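Local coordinates for 1,4-dihydroxy-2-naphthoyl-CoA hydrolase (Escherichia coli, PDB 1VH5) that catalyses the hydrolysis of 1,4-dihydroxy-2-naphthoyl-CoA to 1,4-dihydroxy-2-naphthoate and CoA in menaquinone biosynthesis, and also cleaves a wide range of other acyl-CoA thioesters, at the interface of chains A and B. Residues are numbered along the deposited sequence; one frame, centred on the assembly and turned at random. Chains: chain A/B, Hypothetical protein ydiI.

Contact 1: the interface of chains A and B. Residues chain A 86-89; chain B 86-88.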
loop_
_atom_site.group_PDB
_atom_site.type_symbol
_atom_site.label_atom_id
_atom_site.label_comp_id
_atom_site.label_asym_id
_atom_site.label_seq_id
_atom_site.Cartn_x
_atom_site.Cartn_y
_atom_site.Cartn_z
ATOM N N GLU A 86 9.976 1.227 6.571
ATOM C CA GLU A 86 9.433 -0.111 6.402
ATOM C C GLU A 86 7.969 0.011 6.817
ATOM O O GLU A 86 7.626 0.669 7.792
ATOM C CB GLU A 86 10.179 -1.109 7.288
ATOM C CG GLU A 86 10.060 -2.594 6.860
ATOM C CD GLU A 86 8.878 -3.378 7.438
ATOM O OE1 GLU A 86 8.114 -2.832 8.269
ATOM O OE2 GLU A 86 8.702 -4.560 7.033
ATOM N N ILE A 87 7.101 -0.684 6.093
ATOM C CA ILE A 87 5.714 -0.834 6.488
ATOM C C ILE A 87 5.322 -2.292 6.319
ATOM O O ILE A 87 5.800 -2.965 5.383
ATOM C CB ILE A 87 4.837 0.110 5.665
ATOM C CG1 ILE A 87 3.403 0.129 6.194
ATOM C CG2 ILE A 87 4.880 -0.249 4.135
ATOM C CD1 ILE A 87 2.645 1.407 6.068
ATOM N N ASN A 88 4.484 -2.787 7.219
ATOM C CA ASN A 88 4.024 -4.161 7.152
ATOM C C ASN A 88 2.578 -4.215 7.578
ATOM O O ASN A 88 2.106 -3.327 8.311
ATOM C CB ASN A 88 4.921 -5.078 7.975
ATOM C CG ASN A 88 4.964 -4.666 9.410
ATOM O OD1 ASN A 88 4.001 -4.883 10.149
ATOM N ND2 ASN A 88 6.056 -4.032 9.816
ATOM N N ALA A 89 1.845 -5.209 7.095
ATOM C CA ALA A 89 0.413 -5.310 7.378
ATOM C C ALA A 89 -0.054 -6.720 7.277
ATOM O O ALA A 89 0.405 -7.475 6.391
ATOM C CB ALA A 89 -0.413 -4.405 6.434
ATOM N N GLU B 86 -0.269 -11.370 4.421
ATOM C CA GLU B 86 0.706 -10.467 5.019
ATOM C C GLU B 86 1.481 -9.805 3.906
ATOM O O GLU B 86 1.812 -10.417 2.904
ATOM C CB GLU B 86 1.646 -11.248 5.940
ATOM C CG GLU B 86 2.756 -10.402 6.562
ATOM C CD GLU B 86 2.412 -9.645 7.812
ATOM O OE1 GLU B 86 1.512 -10.042 8.615
ATOM O OE2 GLU B 86 3.118 -8.639 7.972
ATOM N N ILE B 87 1.798 -8.533 4.095
ATOM C CA ILE B 87 2.691 -7.855 3.147
ATOM C C ILE B 87 3.671 -6.989 3.915
ATOM O O ILE B 87 3.307 -6.441 4.956
ATOM C CB ILE B 87 1.877 -6.999 2.099
ATOM C CG1 ILE B 87 2.773 -6.462 0.949
ATOM C CG2 ILE B 87 1.036 -5.958 2.841
ATOM C CD1 ILE B 87 2.088 -6.207 -0.365
ATOM N N ASN B 88 4.898 -6.886 3.449
ATOM C CA ASN B 88 5.855 -5.956 4.047
ATOM C C ASN B 88 6.617 -5.301 2.923
ATOM O O ASN B 88 6.725 -5.848 1.817
ATOM C CB ASN B 88 6.731 -6.650 5.112
ATOM C CG ASN B 88 7.468 -7.831 4.572
ATOM O OD1 ASN B 88 8.390 -7.738 3.762
ATOM N ND2 ASN B 88 7.113 -8.977 5.063
#
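Two copies of strand 81-91 meet here as antiparallel neighbours, joining the beta-sheets of the two hotdog-fold subunits, with A:Asn88 paired with B:Asn88 and A:Ala89 with B:Ile87. The backbone N of A:Ala89 donates to the carbonyl O of B:Ile87 at 2.9 Å. The return bond, from B:Ile87 N to A:Ala89 O, has the same length. At the A:Asn88–B:Asn88 pair the side chains touch through their beta-carbons, CB to CB at 3.7 Å. Each Asn carries its CG between the backbone N and the carbonyl carbon (chi1 59° in A:Asn88), which raises the amide away from the neighbouring strand. The amide of A:Asn88 turns back along its own chain instead, where ND2 gives a hydrogen bond of 2.8 Å to OE1 of A:Glu86. The acceptor lies close to the amide plane and receives the bond on its syn lone pair, which probably limits the rotation of the carboxylate. Its other oxygen, OE2, then rests against CB of B:Asn88 at 3.5 Å, with the carboxylate and that asparagine's amide inclined by 25°. B:Glu86 bends at chi2 (84°) and lays its carboxylate beside the A:Ala89 carbonyl, CD to O at 3.3 Å. CG2 of B:Ile87 lies near the methyl CB of A:Ala89, at 4.2 Å. The junction lies in the second half of strand 81-91, which follows helix 57-74 in the chain.

Contact 2: the interface of chains A and B. Residues chain A 56-58, 61, 91; chain B 61, 65, 84, 87.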
loop_
_atom_site.group_PDB
_atom_site.type_symbol
_atom_site.label_atom_id
_atom_site.label_comp_id
_atom_site.label_asym_id
_atom_site.label_seq_id
_atom_site.Cartn_x
_atom_site.Cartn_y
_atom_site.Cartn_z
ATOM N N HIS A 56 -8.915 -3.179 -1.739
ATOM C CA HIS A 56 -7.596 -3.629 -2.148
ATOM C C HIS A 56 -6.682 -3.570 -0.920
ATOM O O HIS A 56 -6.616 -2.550 -0.239
ATOM C CB HIS A 56 -7.098 -2.670 -3.220
ATOM C CG HIS A 56 -5.943 -3.197 -4.024
ATOM N ND1 HIS A 56 -4.686 -3.422 -3.489
ATOM C CD2 HIS A 56 -5.826 -3.393 -5.361
ATOM C CE1 HIS A 56 -3.868 -3.814 -4.457
ATOM N NE2 HIS A 56 -4.539 -3.815 -5.603
ATOM N N GLY A 57 -5.902 -4.623 -0.675
ATOM C CA GLY A 57 -4.961 -4.655 0.455
ATOM C C GLY A 57 -3.962 -3.505 0.373
ATOM O O GLY A 57 -3.551 -2.936 1.403
ATOM N N GLY A 58 -3.570 -3.134 -0.856
ATOM C CA GLY A 58 -2.718 -1.970 -1.009
ATOM C C GLY A 58 -3.348 -0.655 -0.594
ATOM O O GLY A 58 -2.637 0.242 -0.114
ATOM N N VAL A 61 -2.939 -0.177 2.997
ATOM C CA VAL A 61 -1.566 0.265 3.297
ATOM C C VAL A 61 -1.374 1.730 2.920
ATOM O O VAL A 61 -0.696 2.476 3.629
ATOM C CB VAL A 61 -0.520 -0.676 2.654
ATOM C CG1 VAL A 61 0.894 -0.161 2.975
ATOM C CG2 VAL A 61 -0.697 -2.109 3.181
ATOM N N HIS A 91 -3.700 -8.645 6.581
ATOM C CA HIS A 91 -5.071 -8.427 6.099
ATOM C C HIS A 91 -5.957 -9.494 6.727
ATOM O O HIS A 91 -5.858 -10.676 6.394
ATOM C CB HIS A 91 -5.082 -8.601 4.564
ATOM C CG HIS A 91 -4.179 -7.650 3.836
ATOM N ND1 HIS A 91 -4.233 -6.282 4.012
ATOM C CD2 HIS A 91 -3.223 -7.878 2.903
ATOM C CE1 HIS A 91 -3.330 -5.705 3.239
ATOM N NE2 HIS A 91 -2.717 -6.653 2.544
ATOM N N VAL B 61 3.184 -0.228 -2.491
ATOM C CA VAL B 61 2.591 -1.434 -1.948
ATOM C C VAL B 61 1.371 -1.856 -2.799
ATOM O O VAL B 61 1.143 -3.049 -3.022
ATOM C CB VAL B 61 2.288 -1.311 -0.447
ATOM C CG1 VAL B 61 1.579 -2.575 0.013
ATOM C CG2 VAL B 61 3.614 -1.074 0.288
ATOM N N GLU B 65 1.250 -5.537 -4.300
ATOM C CA GLU B 65 0.140 -6.430 -4.021
ATOM C C GLU B 65 -0.642 -6.752 -5.296
ATOM O O GLU B 65 -1.084 -7.897 -5.470
ATOM C CB GLU B 65 -0.770 -5.955 -2.897
ATOM C CG GLU B 65 -1.794 -7.005 -2.472
ATOM C CD GLU B 65 -2.289 -6.898 -1.043
ATOM O OE1 GLU B 65 -1.585 -6.352 -0.186
ATOM O OE2 GLU B 65 -3.445 -7.359 -0.804
ATOM N N GLY B 84 -4.359 -12.681 -0.029
ATOM C CA GLY B 84 -3.195 -12.101 0.607
ATOM C C GLY B 84 -3.351 -12.102 2.118
ATOM O O GLY B 84 -4.373 -11.717 2.643
ATOM N N ILE B 87 1.798 -8.533 4.095
ATOM C CA ILE B 87 2.691 -7.855 3.147
ATOM C C ILE B 87 3.671 -6.989 3.915
ATOM O O ILE B 87 3.307 -6.441 4.956
ATOM C CB ILE B 87 1.877 -6.999 2.099
ATOM C CG1 ILE B 87 2.773 -6.462 0.949
ATOM C CG2 ILE B 87 1.036 -5.958 2.841
ATOM C CD1 ILE B 87 2.088 -6.207 -0.365
HETATM O O HOH W 1 -5.720 -6.958 -2.414
HETATM O O HOH W 2 -6.369 -12.452 4.550
#
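The active site of this thioesterase is built across the dimer interface: B:Glu65, the probable catalytic base or nucleophile, comes from one subunit and A:His91, part of the substrate-binding site, from the other, so pairing of the subunits assembles the site. NE2 of A:His91 donates to OE1 of B:Glu65 at 3.0 Å, on the syn lone pair of that oxygen. The bond is somewhat bent, 145° at the hydrogen, and the carboxylate oxygen lies tilted from the imidazole plane. B:Glu65 reaches the ring because its CG stands anti to the backbone N (chi1 -171°) and the chain runs on extended. The second carboxylate oxygen, OE2, lies 3.3 Å from CA of A:Gly57 and is hydrogen-bonded to water 1 at 2.8 Å, which also bonds to A:Gly57 N. This places the carboxylate at the N-terminal end of helix 57-74 of the partner. A:His56 closes that end: its ND1 accepts the N-H of A:Gly58 at 2.9 Å, in the ring plane, which orients the imidazole, with CE1 turned towards CB of B:Glu65 at 4.1 Å. CG2 of B:Ile87 approaches NE2 of A:His91 from the opposite side of the ring plane to the glutamate. At the backbone of A:His91, water 2 bridges its O and B:Gly84 O, tying together backbone groups of two substrate-binding residues. Nearer the two-fold axis, A:Val61 and B:Val61 cross at about a right angle, CG1 of A:Val61 meeting CB of B:Val61 at 3.9 Å. The site thus lies where the start of helix 57-74 and the end of strand 81-91 of chain A face helix 57-74 and strand 81-91 of chain B.

The C-alpha centres of contact 1 and contact 2 lie about 8 Å apart, and B:Ile87 belongs to both, with its main chain in contact 1 and its side chain in contact 2. Strand 81-91 of each chain runs through both. The strand pairing of contact 1 probably sets the register that brings a histidine of one subunit to the glutamate of the other. Because the interface is two-fold symmetric, contact 2 has a twin with the chains exchanged. This dimer probably represents one of the pairs in the tetramer, a dimer of dimers.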